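Local coordinates for glycosyl hyrolase, family 3 (Deinococcus radiodurans, PDB 3TEV), which probably hydrolyses O-glycosidic bonds as a family 3 glycoside hydrolase built on a TIM barrel, at residues A[14-20]-A[321-325]; A[21-25]-A[288-294]; A[190-194]-A[267-273]; A[216-222]-A[249-255]; A[279-284]-A[305-309]. All coordinates share one frame; numbering follows the deposited sequence.

Interaction 1: residues A[14-20]-A[321-325]; sequences DPVRPGQ and RERLR
A salt-bridge network of Asp14, Arg321 and Arg325 ties the lead-in to the first barrel strand to the late helix 314-330. Arg325 forms the close bridge, its NH2 2.6 Å from Asp14 OD2 on the syn side; the Asp14 OD1 pair with Arg321 NH1 is long, a matter of charge alone. Arg321 makes most of the hydrogen bonds. Its NH1 and NH2 converge end-on on the backbone O of Asp14, with NH2 the closer at 2.8 Å. NH1 also donates to Gln20 OE1 (2.9 Å, 161° at the hydrogen), and that oxygen takes the backbone N of Arg17 on the other face of its amide, which fixes the amide's rotation. Val16 CG2 sits 3.8 Å above one face of the Arg321 guanidinium and Arg325 NH2 over the opposite one, so the two stacked guanidiniums share the Asp14 carboxylate. Pro18, farther along 14-20, rests on Val306 and Ala307 of helix 296-309, and Leu324 of helix 314-330 packs on Leu289, next to strand 290-291.

Interaction 2: residues A[21-25]-A[288-294]; sequences LLMID and DLVMALG
Met23 and Met291, both selenomethionines, pair side by side in the parallel pairing of strand 22-24 with strand 290-291, the first and last strands of the TIM barrel. Three backbone hydrogen bonds alternate along the pair: Val290 N to Leu21 O (2.9 Å), Met23 N to Val290 O (2.8 Å) and Ala292 N to Met23 O (2.7 Å). Apolar contacts divide between the two faces of the sheet. On one, Leu22 and Val290 lie side by side, CD2 against CB, and Leu22 CD1 reaches the Ala292 methyl; helix 296-309 covers this face through Thr302 and Leu303. On the other, Met23 SE lies 4.2 Å from Met291 CE, and Leu289 CD2 packs against Met23 CB. Beyond the strands the link becomes polar. Asp25, whose OD2 also pairs with Lys52, has CG between its backbone N and carbonyl carbon (chi1 58°), which brings the carboxylate to the 288-294 backbone. There OD1 accepts Gly294 N at 2.8 Å, on the syn side and 27° out of the carboxylate plane.

Interaction 3: residues A[190-194]-A[267-273]; sequences SHLAL and QAIDANY
A type I beta turn, Ser190 to Ala193, in the loop between strands 174-180 and 196-197 packs against the short helix 267-272, which follows strand 258-261. The polar link is Asn272, whose ND2 donates to Leu192 O at 2.9 Å. The acceptor lies close to the amide plane, and the nitrogen approaches nearly along the C=O axis. The same ND2 also lies close to Ala268 O one helical turn earlier, at a modelled separation so short as to be doubtful. Around the bond to the loop, two leucines pack on the helix at different places. Leu192 sends CD2 to the Ala271 methyl (3.9 Å) and to Gln267 CG, while Leu194 packs its CD2 on Ala268 CB (3.9 Å) and near Ile269 CG1. The other branch of Leu194, CD1, comes to the hydroxyl end of Tyr273 in the plane of the ring, 4.1 Å from OH, and the two side chains cross at about a right angle. At the outer end Gln267, extended beyond CG, brings OE1 to the edge of the His191 ring, 3.6 Å from CD2, with amide and ring planes 54° apart. Both Leu194 and Tyr273 also rest on Pro237. This is a loop-to-helix contact at the protein surface, joining two beta-alpha connections that follow the fifth and seventh parallel strands of a TIM barrel.

Interaction 4: residues A[216-222]-A[249-255]; sequences LPETPAI and LREEWGY
Tyr255 packs between Leu216 and Ile222 where, in the TIM barrel, helix 242-252 turns back toward strand 258-261 beside strand 221-224. From CB, its CG lies anti to the backbone N (chi1 -174°), which carries the ring toward the loop that leads into strand 221-224. The near side of the ring meets Leu216 first: Leu216 CD2 is 3.5 Å from Tyr255 CD1 and also near Tyr255 CE1. The second Leu216 methyl, CD1, sits on Trp253 CB at 3.7 Å, so this leucine is shared between the two aromatic residues. Farther out, Ile222 covers one face of the ring at Tyr255 CE2 and CZ: Ile222 CD1 stands 3.9 Å from the ring centroid and 18° off the normal, a CH-pi contact, and Ile222 CG1 approaches Tyr255 CZ. The same isoleucine methyl, CD1, touches Leu249 CD2 at 4.0 Å, closing the apolar cluster against the helix, with Phe180 of strand 174-180 touching both residues. At the backbone end, Tyr255 O accepts Arg250 NH1, whose guanidinium turns onward to a salt bridge with Asp288. At the tip, the buried hydroxyl is satisfied by the backbone: Tyr255 OH donates to Thr219 O at 2.9 Å, near the plane of its own ring but from above the carbonyl plane, 47° out of it.

Interaction 5: residues A[279-284]-A[305-309]; sequences AVRALR and AVAEY
Tyr309 inserts its ring among Val280, Leu283 and Arg284 of helix 279-284. A chi1 of 157° swings the ring away from its own backbone N and across from helix 305-309. Both Val280 methyls meet Tyr309 CB at 4.0 Å, and CG1 continues to the ring's CG. Leu283 takes the other end: its CB is 3.8 Å from Tyr309 CE2 and also near OH, and its CD1 lies by CE2. Arg284, extended from CG to NE, runs past the ring in the opposite direction, its CG 3.6 Å from Tyr309 CE1. Its guanidinium stands almost perpendicular to the ring, the planes 85° apart, with Tyr309 CD1 over one guanidinium face. One turn before Tyr309 on its own helix, Ala305 and Val306 meet the same Val280 and Leu283: Val280 CG2 lies 3.5 Å from Ala305 O and near the Ala305 methyl, and Leu283 CD1 meets Val306 CG1, the two side chains set roughly perpendicular. The short segment axes are 9.7 Å apart at closest and inclined by 41°. Helices 275-285 and 296-309 flank strand 290-291 in the chain; Ala279, Ala282 and Leu283 rest on Val290 of that strand, while Val317 and Lys320 of helix 314-330 touch Tyr309.

How the interactions relate
Interaction 1 spans the other four along the chain, and interaction 3 encloses interaction 4 in sequence. Interaction 2, within the barrel sheet, closes the ring between its first and last strands; interaction 5, 12 Å away centre to centre, packs the helices before and after strand 290-291 against each other. Interaction 1 also touches interaction 5. A charged cluster links three contacts: Asp288 of interaction 2 pairs with Arg323 of 321-325 and with Arg250 of 249-255, probably balancing the two close arginines. Interaction 3 touches none of the others; interaction 5 is nearest, about 6 Å between nearest atoms. Interactions 1 and 2 bring early and late parts of the chain together, and the others join beta-alpha elements of the barrel.

Interaction 1: residues A[14-20]-A[321-325]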
# COMPACT_ATOMS: atom_id res chain seq x y z
N ASP A 14 -8.04 19.43 16.30
CA ASP A 14 -7.15 18.38 15.81
C ASP A 14 -7.02 18.51 14.28
O ASP A 14 -7.35 17.57 13.55
CB ASP A 14 -7.71 17.02 16.24
CG ASP A 14 -6.71 15.89 16.10
OD1 ASP A 14 -5.49 16.17 15.98
OD2 ASP A 14 -7.15 14.72 16.13
N PRO A 15 -6.57 19.68 13.79
CA PRO A 15 -6.47 19.85 12.34
C PRO A 15 -5.50 18.84 11.73
O PRO A 15 -4.58 18.37 12.40
CB PRO A 15 -5.99 21.29 12.15
CG PRO A 15 -5.59 21.77 13.51
CD PRO A 15 -6.18 20.90 14.54
N VAL A 16 -5.73 18.47 10.47
CA VAL A 16 -4.90 17.49 9.80
C VAL A 16 -3.52 18.07 9.56
O VAL A 16 -3.40 19.20 9.10
CB VAL A 16 -5.51 17.04 8.47
CG1 VAL A 16 -4.59 16.03 7.76
CG2 VAL A 16 -6.90 16.44 8.70
N ARG A 17 -2.48 17.33 9.88
CA ARG A 17 -1.13 17.76 9.57
C ARG A 17 -0.60 17.01 8.35
O ARG A 17 -0.99 15.88 8.11
CB ARG A 17 -0.23 17.52 10.76
CG ARG A 17 -0.72 18.24 12.00
CD ARG A 17 0.16 17.89 13.17
NE ARG A 17 1.48 18.48 12.97
CZ ARG A 17 2.53 18.22 13.73
NH1 ARG A 17 2.42 17.35 14.76
NH2 ARG A 17 3.70 18.83 13.46
N PRO A 18 0.30 17.65 7.58
CA PRO A 18 0.82 16.98 6.38
C PRO A 18 1.47 15.64 6.70
O PRO A 18 1.31 14.72 5.93
CB PRO A 18 1.87 17.96 5.83
CG PRO A 18 2.04 19.03 6.88
CD PRO A 18 0.82 19.02 7.75
N GLY A 19 2.16 15.52 7.83
CA GLY A 19 2.80 14.24 8.18
C GLY A 19 1.83 13.09 8.41
O GLY A 19 2.22 11.92 8.34
N GLN A 20 0.57 13.40 8.70
CA GLN A 20 -0.44 12.37 8.95
C GLN A 20 -0.92 11.69 7.67
O GLN A 20 -1.69 10.71 7.71
CB GLN A 20 -1.60 12.98 9.73
CG GLN A 20 -1.17 13.45 11.14
CD GLN A 20 -2.21 14.27 11.89
OE1 GLN A 20 -3.06 14.95 11.28
NE2 GLN A 20 -2.14 14.22 13.24
N ARG A 321 -7.62 11.13 6.59
CA ARG A 321 -7.05 10.77 7.89
C ARG A 321 -7.94 9.81 8.70
O ARG A 321 -7.44 8.90 9.35
CB ARG A 321 -6.69 12.02 8.72
CG ARG A 321 -5.91 11.66 10.00
CD ARG A 321 -5.55 12.90 10.85
NE ARG A 321 -6.76 13.52 11.37
CZ ARG A 321 -6.81 14.65 12.08
NH1 ARG A 321 -5.70 15.33 12.38
NH2 ARG A 321 -8.00 15.08 12.50
N GLU A 322 -9.25 10.05 8.67
CA GLU A 322 -10.20 9.18 9.33
C GLU A 322 -10.20 7.74 8.79
O GLU A 322 -10.37 6.81 9.56
CB GLU A 322 -11.62 9.79 9.28
CG GLU A 322 -12.77 8.87 9.83
CD GLU A 322 -12.53 8.32 11.27
OE1 GLU A 322 -11.82 8.98 12.09
OE2 GLU A 322 -13.08 7.22 11.59
N ARG A 323 -10.00 7.55 7.49
CA ARG A 323 -9.83 6.20 6.95
C ARG A 323 -8.60 5.51 7.56
O ARG A 323 -8.65 4.31 7.89
CB ARG A 323 -9.68 6.23 5.43
CG ARG A 323 -10.99 6.52 4.74
CD ARG A 323 -10.90 6.17 3.26
NE ARG A 323 -12.11 6.59 2.55
CZ ARG A 323 -12.22 7.70 1.84
NH1 ARG A 323 -11.20 8.55 1.72
NH2 ARG A 323 -13.38 7.97 1.25
N LEU A 324 -7.54 6.29 7.74
CA LEU A 324 -6.30 5.77 8.30
C LEU A 324 -6.49 5.46 9.77
O LEU A 324 -6.00 4.47 10.28
CB LEU A 324 -5.18 6.80 8.13
CG LEU A 324 -4.78 7.12 6.69
CD1 LEU A 324 -3.67 8.20 6.61
CD2 LEU A 324 -4.36 5.86 5.96
N ARG A 325 -7.24 6.31 10.44
CA ARG A 325 -7.49 6.14 11.84
C ARG A 325 -8.45 4.98 12.10
O ARG A 325 -8.24 4.22 13.03
CB ARG A 325 -7.94 7.47 12.43
CG ARG A 325 -6.79 8.11 13.20
CD ARG A 325 -6.35 9.48 12.82
NE ARG A 325 -6.94 10.49 13.65
CZ ARG A 325 -6.33 11.58 14.14
NH1 ARG A 325 -5.03 11.82 13.97
NH2 ARG A 325 -7.03 12.41 14.85

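Interaction 2: residues A[21-25]-A[288-294]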
# COMPACT_ATOMS: atom_id res chain seq x y z
N LEU A 21 -0.44 12.18 6.52
CA LEU A 21 -0.82 11.61 5.22
C LEU A 21 0.35 10.90 4.54
O LEU A 21 0.25 10.51 3.38
CB LEU A 21 -1.39 12.71 4.30
CG LEU A 21 -2.55 13.53 4.89
CD1 LEU A 21 -2.85 14.78 4.01
CD2 LEU A 21 -3.81 12.68 5.11
N LEU A 22 1.46 10.73 5.26
CA LEU A 22 2.64 10.09 4.69
C LEU A 22 3.03 8.82 5.41
O LEU A 22 2.85 8.69 6.63
CB LEU A 22 3.85 11.03 4.70
CG LEU A 22 3.81 12.44 4.13
CD1 LEU A 22 5.25 13.01 4.16
CD2 LEU A 22 3.26 12.45 2.70
N MSE A 23 3.60 7.89 4.65
CA MSE A 23 4.19 6.69 5.20
C MSE A 23 5.66 6.76 4.79
O MSE A 23 5.99 6.86 3.59
CB MSE A 23 3.53 5.43 4.63
CG MSE A 23 4.17 4.12 5.09
SE MSE A 23 3.18 2.54 4.48
CE MSE A 23 2.11 2.15 6.05
N ILE A 24 6.54 6.73 5.78
CA ILE A 24 7.96 6.89 5.52
C ILE A 24 8.74 5.65 5.92
O ILE A 24 8.23 4.80 6.65
CB ILE A 24 8.53 8.09 6.28
CG1 ILE A 24 8.45 7.83 7.78
CG2 ILE A 24 7.81 9.38 5.90
CD1 ILE A 24 9.28 8.83 8.62
N ASP A 25 9.99 5.57 5.46
CA ASP A 25 10.89 4.52 5.90
C ASP A 25 11.88 5.05 6.93
O ASP A 25 12.06 6.27 7.07
CB ASP A 25 11.60 3.83 4.71
CG ASP A 25 12.42 4.79 3.83
OD1 ASP A 25 12.09 5.99 3.70
OD2 ASP A 25 13.42 4.33 3.24
N ASP A 288 -5.37 8.16 0.11
CA ASP A 288 -5.42 8.61 1.51
C ASP A 288 -4.03 8.75 2.11
O ASP A 288 -3.85 9.46 3.11
CB ASP A 288 -6.18 7.59 2.37
CG ASP A 288 -7.56 7.32 1.84
OD1 ASP A 288 -8.35 8.29 1.75
OD2 ASP A 288 -7.84 6.17 1.46
N LEU A 289 -3.05 8.06 1.51
CA LEU A 289 -1.73 7.86 2.11
C LEU A 289 -0.68 7.82 1.01
O LEU A 289 -0.84 7.10 0.02
CB LEU A 289 -1.69 6.52 2.89
CG LEU A 289 -0.44 6.25 3.77
CD1 LEU A 289 -0.20 7.39 4.83
CD2 LEU A 289 -0.54 4.90 4.48
N VAL A 290 0.38 8.60 1.18
CA VAL A 290 1.47 8.59 0.21
C VAL A 290 2.71 7.96 0.84
O VAL A 290 3.14 8.35 1.93
CB VAL A 290 1.78 10.04 -0.28
CG1 VAL A 290 3.06 10.08 -1.12
CG2 VAL A 290 0.60 10.59 -1.09
N MSE A 291 3.27 6.95 0.17
CA MSE A 291 4.54 6.37 0.59
C MSE A 291 5.66 7.30 0.19
O MSE A 291 5.99 7.37 -0.98
CB MSE A 291 4.78 5.01 -0.05
CG MSE A 291 3.80 3.98 0.44
SE MSE A 291 4.28 2.18 -0.09
CE MSE A 291 5.73 2.09 1.23
N ALA A 292 6.27 7.98 1.14
CA ALA A 292 7.31 8.93 0.84
C ALA A 292 8.65 8.34 1.31
O ALA A 292 9.16 8.69 2.38
CB ALA A 292 6.99 10.26 1.55
N LEU A 293 9.19 7.41 0.54
CA LEU A 293 10.37 6.67 0.96
C LEU A 293 11.64 7.36 0.49
O LEU A 293 11.64 8.02 -0.55
CB LEU A 293 10.35 5.24 0.41
CG LEU A 293 9.10 4.38 0.65
CD1 LEU A 293 9.40 2.94 0.21
CD2 LEU A 293 8.58 4.41 2.10
N GLY A 294 12.71 7.21 1.26
CA GLY A 294 14.01 7.77 0.86
C GLY A 294 14.65 8.51 2.00
O GLY A 294 14.15 8.46 3.14

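Interaction 3: residues A[190-194]-A[267-273]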
# COMPACT_ATOMS: atom_id res chain seq x y z
N SER A 190 10.97 2.02 -22.06
CA SER A 190 12.36 2.08 -21.59
C SER A 190 12.33 2.07 -20.06
O SER A 190 11.25 2.15 -19.47
CB SER A 190 13.08 3.34 -22.11
OG SER A 190 12.77 4.47 -21.31
N HIS A 191 13.50 1.99 -19.41
CA HIS A 191 13.54 2.02 -17.93
C HIS A 191 13.09 3.37 -17.32
O HIS A 191 12.84 3.47 -16.13
CB HIS A 191 14.89 1.57 -17.37
CG HIS A 191 15.99 2.58 -17.55
ND1 HIS A 191 16.64 2.76 -18.76
CD2 HIS A 191 16.56 3.44 -16.68
CE1 HIS A 191 17.56 3.71 -18.62
NE2 HIS A 191 17.53 4.13 -17.37
N LEU A 192 12.98 4.41 -18.14
CA LEU A 192 12.54 5.70 -17.63
C LEU A 192 11.08 6.00 -17.96
O LEU A 192 10.55 7.03 -17.55
CB LEU A 192 13.44 6.81 -18.15
CG LEU A 192 14.91 6.73 -17.72
CD1 LEU A 192 15.66 7.93 -18.28
CD2 LEU A 192 15.03 6.69 -16.19
N ALA A 193 10.44 5.10 -18.69
CA ALA A 193 9.06 5.33 -19.07
C ALA A 193 8.14 4.61 -18.08
O ALA A 193 8.50 3.55 -17.55
CB ALA A 193 8.83 4.80 -20.51
N LEU A 194 6.96 5.17 -17.85
CA LEU A 194 5.97 4.47 -17.04
C LEU A 194 5.50 3.22 -17.78
O LEU A 194 5.28 3.28 -18.98
CB LEU A 194 4.76 5.37 -16.74
CG LEU A 194 5.05 6.57 -15.83
CD1 LEU A 194 3.84 7.50 -15.78
CD2 LEU A 194 5.44 6.11 -14.40
N GLN A 267 12.05 4.65 -9.98
CA GLN A 267 12.75 5.40 -11.01
C GLN A 267 11.86 6.07 -12.06
O GLN A 267 12.04 7.25 -12.36
CB GLN A 267 13.80 4.52 -11.69
CG GLN A 267 14.92 5.30 -12.37
CD GLN A 267 16.04 4.42 -12.92
OE1 GLN A 267 15.85 3.23 -13.19
NE2 GLN A 267 17.22 5.02 -13.10
N ALA A 268 10.90 5.33 -12.61
CA ALA A 268 10.05 5.85 -13.68
C ALA A 268 9.24 7.08 -13.24
O ALA A 268 9.11 8.03 -14.01
CB ALA A 268 9.13 4.77 -14.24
N ILE A 269 8.72 7.06 -12.02
CA ILE A 269 8.03 8.23 -11.47
C ILE A 269 9.03 9.37 -11.24
O ILE A 269 8.81 10.52 -11.66
CB ILE A 269 7.30 7.90 -10.14
CG1 ILE A 269 5.93 7.28 -10.43
CG2 ILE A 269 7.14 9.16 -9.26
CD1 ILE A 269 4.83 8.28 -10.76
N ASP A 270 10.13 9.01 -10.60
CA ASP A 270 11.15 9.96 -10.21
C ASP A 270 11.69 10.73 -11.41
O ASP A 270 12.03 11.91 -11.30
CB ASP A 270 12.28 9.22 -9.49
CG ASP A 270 12.97 10.07 -8.45
OD1 ASP A 270 12.31 10.90 -7.77
OD2 ASP A 270 14.18 9.87 -8.31
N ALA A 271 11.75 10.06 -12.57
CA ALA A 271 12.27 10.66 -13.78
C ALA A 271 11.25 11.55 -14.47
O ALA A 271 11.61 12.35 -15.34
CB ALA A 271 12.78 9.57 -14.76
N ASN A 272 9.98 11.39 -14.12
CA ASN A 272 8.89 12.07 -14.83
C ASN A 272 8.17 13.17 -14.04
O ASN A 272 7.51 14.03 -14.65
CB ASN A 272 7.90 11.03 -15.38
CG ASN A 272 8.49 10.22 -16.54
OD1 ASN A 272 8.55 10.69 -17.68
ND2 ASN A 272 8.92 9.00 -16.25
N TYR A 273 8.33 13.16 -12.71
CA TYR A 273 7.66 14.09 -11.81
C TYR A 273 8.62 14.56 -10.70
O TYR A 273 9.61 13.88 -10.40
CB TYR A 273 6.43 13.43 -11.16
CG TYR A 273 5.41 12.88 -12.14
CD1 TYR A 273 4.31 13.66 -12.55
CD2 TYR A 273 5.54 11.59 -12.67
CE1 TYR A 273 3.37 13.17 -13.47
CE2 TYR A 273 4.61 11.08 -13.60
CZ TYR A 273 3.53 11.87 -14.00
OH TYR A 273 2.63 11.37 -14.90

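Interaction 4: residues A[216-222]-A[249-255]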
# COMPACT_ATOMS: atom_id res chain seq x y z
N LEU A 216 -13.26 -6.72 -2.78
CA LEU A 216 -13.41 -5.41 -2.13
C LEU A 216 -13.94 -5.40 -0.70
O LEU A 216 -13.33 -4.77 0.16
CB LEU A 216 -14.31 -4.49 -2.94
CG LEU A 216 -13.73 -3.69 -4.09
CD1 LEU A 216 -14.80 -2.69 -4.48
CD2 LEU A 216 -12.41 -3.01 -3.70
N PRO A 217 -15.08 -6.09 -0.44
CA PRO A 217 -15.59 -6.03 0.94
C PRO A 217 -14.66 -6.66 1.99
O PRO A 217 -14.85 -6.42 3.18
CB PRO A 217 -16.94 -6.79 0.88
CG PRO A 217 -17.19 -7.12 -0.58
CD PRO A 217 -15.86 -7.00 -1.30
N GLU A 218 -13.68 -7.45 1.55
CA GLU A 218 -12.71 -8.08 2.45
C GLU A 218 -11.35 -7.36 2.45
O GLU A 218 -10.43 -7.79 3.15
CB GLU A 218 -12.46 -9.54 2.04
CG GLU A 218 -13.51 -10.54 2.53
CD GLU A 218 -14.75 -10.54 1.67
OE1 GLU A 218 -14.63 -10.25 0.45
OE2 GLU A 218 -15.86 -10.83 2.21
N THR A 219 -11.22 -6.30 1.66
CA THR A 219 -9.95 -5.61 1.49
C THR A 219 -9.93 -4.24 2.20
O THR A 219 -10.49 -3.28 1.70
CB THR A 219 -9.63 -5.43 -0.03
OG1 THR A 219 -9.76 -6.70 -0.70
CG2 THR A 219 -8.23 -4.90 -0.24
N PRO A 220 -9.27 -4.16 3.37
CA PRO A 220 -9.27 -2.90 4.14
C PRO A 220 -8.34 -1.80 3.57
O PRO A 220 -8.52 -0.62 3.90
CB PRO A 220 -8.76 -3.33 5.52
CG PRO A 220 -8.51 -4.82 5.43
CD PRO A 220 -8.46 -5.20 4.00
N ALA A 221 -7.39 -2.20 2.72
CA ALA A 221 -6.42 -1.29 2.09
C ALA A 221 -5.98 -1.82 0.73
O ALA A 221 -5.87 -3.05 0.52
CB ALA A 221 -5.22 -1.10 2.97
N ILE A 222 -5.75 -0.88 -0.19
CA ILE A 222 -5.31 -1.19 -1.52
C ILE A 222 -4.12 -0.30 -1.88
O ILE A 222 -4.16 0.89 -1.65
CB ILE A 222 -6.41 -0.91 -2.53
CG1 ILE A 222 -7.58 -1.89 -2.32
CG2 ILE A 222 -5.86 -1.03 -3.96
CD1 ILE A 222 -8.71 -1.75 -3.34
N LEU A 249 -12.51 3.39 -8.41
CA LEU A 249 -12.47 2.81 -7.08
C LEU A 249 -13.55 3.32 -6.13
O LEU A 249 -14.28 2.51 -5.54
CB LEU A 249 -11.10 2.99 -6.45
CG LEU A 249 -10.23 1.75 -6.36
CD1 LEU A 249 -8.94 2.07 -5.60
CD2 LEU A 249 -10.98 0.59 -5.71
N ARG A 250 -13.65 4.64 -5.97
CA ARG A 250 -14.58 5.24 -5.00
C ARG A 250 -16.01 5.30 -5.48
O ARG A 250 -16.91 4.96 -4.74
CB ARG A 250 -14.18 6.69 -4.64
CG ARG A 250 -12.85 6.86 -3.93
CD ARG A 250 -12.85 6.33 -2.50
NE ARG A 250 -11.58 6.66 -1.84
CZ ARG A 250 -10.99 5.94 -0.90
NH1 ARG A 250 -11.53 4.81 -0.47
NH2 ARG A 250 -9.86 6.38 -0.38
N GLU A 251 -16.21 5.74 -6.72
CA GLU A 251 -17.56 6.03 -7.21
C GLU A 251 -18.24 4.84 -7.88
O GLU A 251 -19.33 4.48 -7.49
CB GLU A 251 -17.56 7.27 -8.12
CG GLU A 251 -17.06 8.52 -7.39
CD GLU A 251 -17.06 9.81 -8.24
OE1 GLU A 251 -17.00 9.75 -9.50
OE2 GLU A 251 -17.10 10.89 -7.62
N GLU A 252 -17.60 4.23 -8.87
CA GLU A 252 -18.17 3.05 -9.51
C GLU A 252 -18.26 1.87 -8.54
O GLU A 252 -19.29 1.20 -8.48
CB GLU A 252 -17.32 2.61 -10.69
CG GLU A 252 -17.71 3.17 -12.02
CD GLU A 252 -17.08 2.36 -13.14
OE1 GLU A 252 -17.43 1.15 -13.28
OE2 GLU A 252 -16.22 2.92 -13.87
N TRP A 253 -17.17 1.61 -7.81
CA TRP A 253 -17.10 0.43 -6.94
C TRP A 253 -17.54 0.66 -5.51
O TRP A 253 -17.73 -0.30 -4.78
CB TRP A 253 -15.68 -0.15 -6.96
CG TRP A 253 -15.32 -0.79 -8.27
CD1 TRP A 253 -16.05 -0.78 -9.43
CD2 TRP A 253 -14.12 -1.51 -8.55
NE1 TRP A 253 -15.38 -1.47 -10.41
CE2 TRP A 253 -14.19 -1.92 -9.90
CE3 TRP A 253 -12.99 -1.85 -7.78
CZ2 TRP A 253 -13.19 -2.66 -10.51
CZ3 TRP A 253 -11.98 -2.57 -8.39
CH2 TRP A 253 -12.09 -2.98 -9.74
N GLY A 254 -17.67 1.92 -5.09
CA GLY A 254 -18.09 2.22 -3.72
C GLY A 254 -17.03 1.91 -2.66
O GLY A 254 -17.36 1.79 -1.49
N TYR A 255 -15.77 1.78 -3.06
CA TYR A 255 -14.70 1.43 -2.10
C TYR A 255 -14.47 2.49 -1.03
O TYR A 255 -14.18 3.65 -1.35
CB TYR A 255 -13.38 1.12 -2.81
CG TYR A 255 -12.28 0.62 -1.89
CD1 TYR A 255 -12.42 -0.58 -1.17
CD2 TYR A 255 -11.09 1.33 -1.73
CE1 TYR A 255 -11.42 -1.07 -0.33
CE2 TYR A 255 -10.05 0.86 -0.90
CZ TYR A 255 -10.23 -0.35 -0.20
OH TYR A 255 -9.23 -0.84 0.63

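Interaction 5: residues A[279-284]-A[305-309]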
# COMPACT_ATOMS: atom_id res chain seq x y z
N ALA A 279 3.24 13.69 -4.93
CA ALA A 279 2.53 13.34 -3.72
C ALA A 279 1.22 14.15 -3.57
O ALA A 279 0.19 13.61 -3.21
CB ALA A 279 3.42 13.53 -2.52
N VAL A 280 1.27 15.44 -3.91
CA VAL A 280 0.08 16.27 -3.84
C VAL A 280 -0.95 15.78 -4.87
O VAL A 280 -2.13 15.63 -4.56
CB VAL A 280 0.44 17.78 -4.01
CG1 VAL A 280 -0.78 18.64 -4.32
CG2 VAL A 280 1.15 18.28 -2.74
N ARG A 281 -0.47 15.47 -6.07
CA ARG A 281 -1.35 14.96 -7.13
C ARG A 281 -2.00 13.62 -6.74
O ARG A 281 -3.20 13.43 -6.98
CB ARG A 281 -0.58 14.88 -8.46
CG ARG A 281 -1.33 14.22 -9.62
CD ARG A 281 -2.43 15.10 -10.30
NE ARG A 281 -3.16 14.38 -11.36
CZ ARG A 281 -4.01 14.94 -12.23
NH1 ARG A 281 -4.26 16.25 -12.20
NH2 ARG A 281 -4.61 14.19 -13.14
N ALA A 282 -1.25 12.72 -6.09
CA ALA A 282 -1.81 11.45 -5.62
C ALA A 282 -2.94 11.68 -4.61
O ALA A 282 -3.99 11.03 -4.69
CB ALA A 282 -0.74 10.54 -5.01
N LEU A 283 -2.72 12.59 -3.65
CA LEU A 283 -3.71 12.84 -2.63
C LEU A 283 -4.96 13.43 -3.29
O LEU A 283 -6.06 12.97 -3.03
CB LEU A 283 -3.17 13.74 -1.52
CG LEU A 283 -2.10 13.09 -0.63
CD1 LEU A 283 -1.31 14.18 0.10
CD2 LEU A 283 -2.69 12.04 0.36
N ARG A 284 -4.76 14.40 -4.19
CA ARG A 284 -5.88 15.03 -4.90
C ARG A 284 -6.65 14.02 -5.73
O ARG A 284 -7.89 14.02 -5.74
CB ARG A 284 -5.39 16.16 -5.81
CG ARG A 284 -5.08 17.47 -5.13
CD ARG A 284 -4.88 18.60 -6.16
NE ARG A 284 -4.84 19.90 -5.50
CZ ARG A 284 -3.86 20.79 -5.63
NH1 ARG A 284 -2.82 20.54 -6.43
NH2 ARG A 284 -3.92 21.93 -4.98
N ALA A 305 5.62 20.10 0.37
CA ALA A 305 4.59 20.24 -0.66
C ALA A 305 3.21 19.92 -0.09
O ALA A 305 2.24 20.63 -0.36
CB ALA A 305 4.89 19.33 -1.85
N VAL A 306 3.10 18.88 0.72
CA VAL A 306 1.81 18.52 1.26
C VAL A 306 1.36 19.60 2.26
O VAL A 306 0.15 19.85 2.40
CB VAL A 306 1.83 17.10 1.87
CG1 VAL A 306 0.49 16.75 2.54
CG2 VAL A 306 2.17 16.07 0.78
N ALA A 307 2.32 20.26 2.92
CA ALA A 307 1.99 21.36 3.85
C ALA A 307 1.26 22.53 3.17
O ALA A 307 0.48 23.23 3.81
CB ALA A 307 3.24 21.87 4.60
N GLU A 308 1.50 22.73 1.88
CA GLU A 308 0.82 23.80 1.11
C GLU A 308 -0.56 23.38 0.63
O GLU A 308 -1.45 24.21 0.46
CB GLU A 308 1.67 24.22 -0.09
CG GLU A 308 3.07 24.66 0.28
CD GLU A 308 3.06 25.88 1.20
OE1 GLU A 308 2.18 26.77 1.03
OE2 GLU A 308 3.93 25.94 2.10
N TYR A 309 -0.74 22.08 0.41
CA TYR A 309 -2.00 21.51 -0.06
C TYR A 309 -3.04 21.41 1.05
O TYR A 309 -4.19 21.79 0.89
CB TYR A 309 -1.70 20.13 -0.69
CG TYR A 309 -2.85 19.16 -0.74
CD1 TYR A 309 -3.92 19.33 -1.63
CD2 TYR A 309 -2.86 18.02 0.07
CE1 TYR A 309 -4.98 18.41 -1.68
CE2 TYR A 309 -3.88 17.12 0.01
CZ TYR A 309 -4.94 17.31 -0.85
OH TYR A 309 -5.96 16.38 -0.87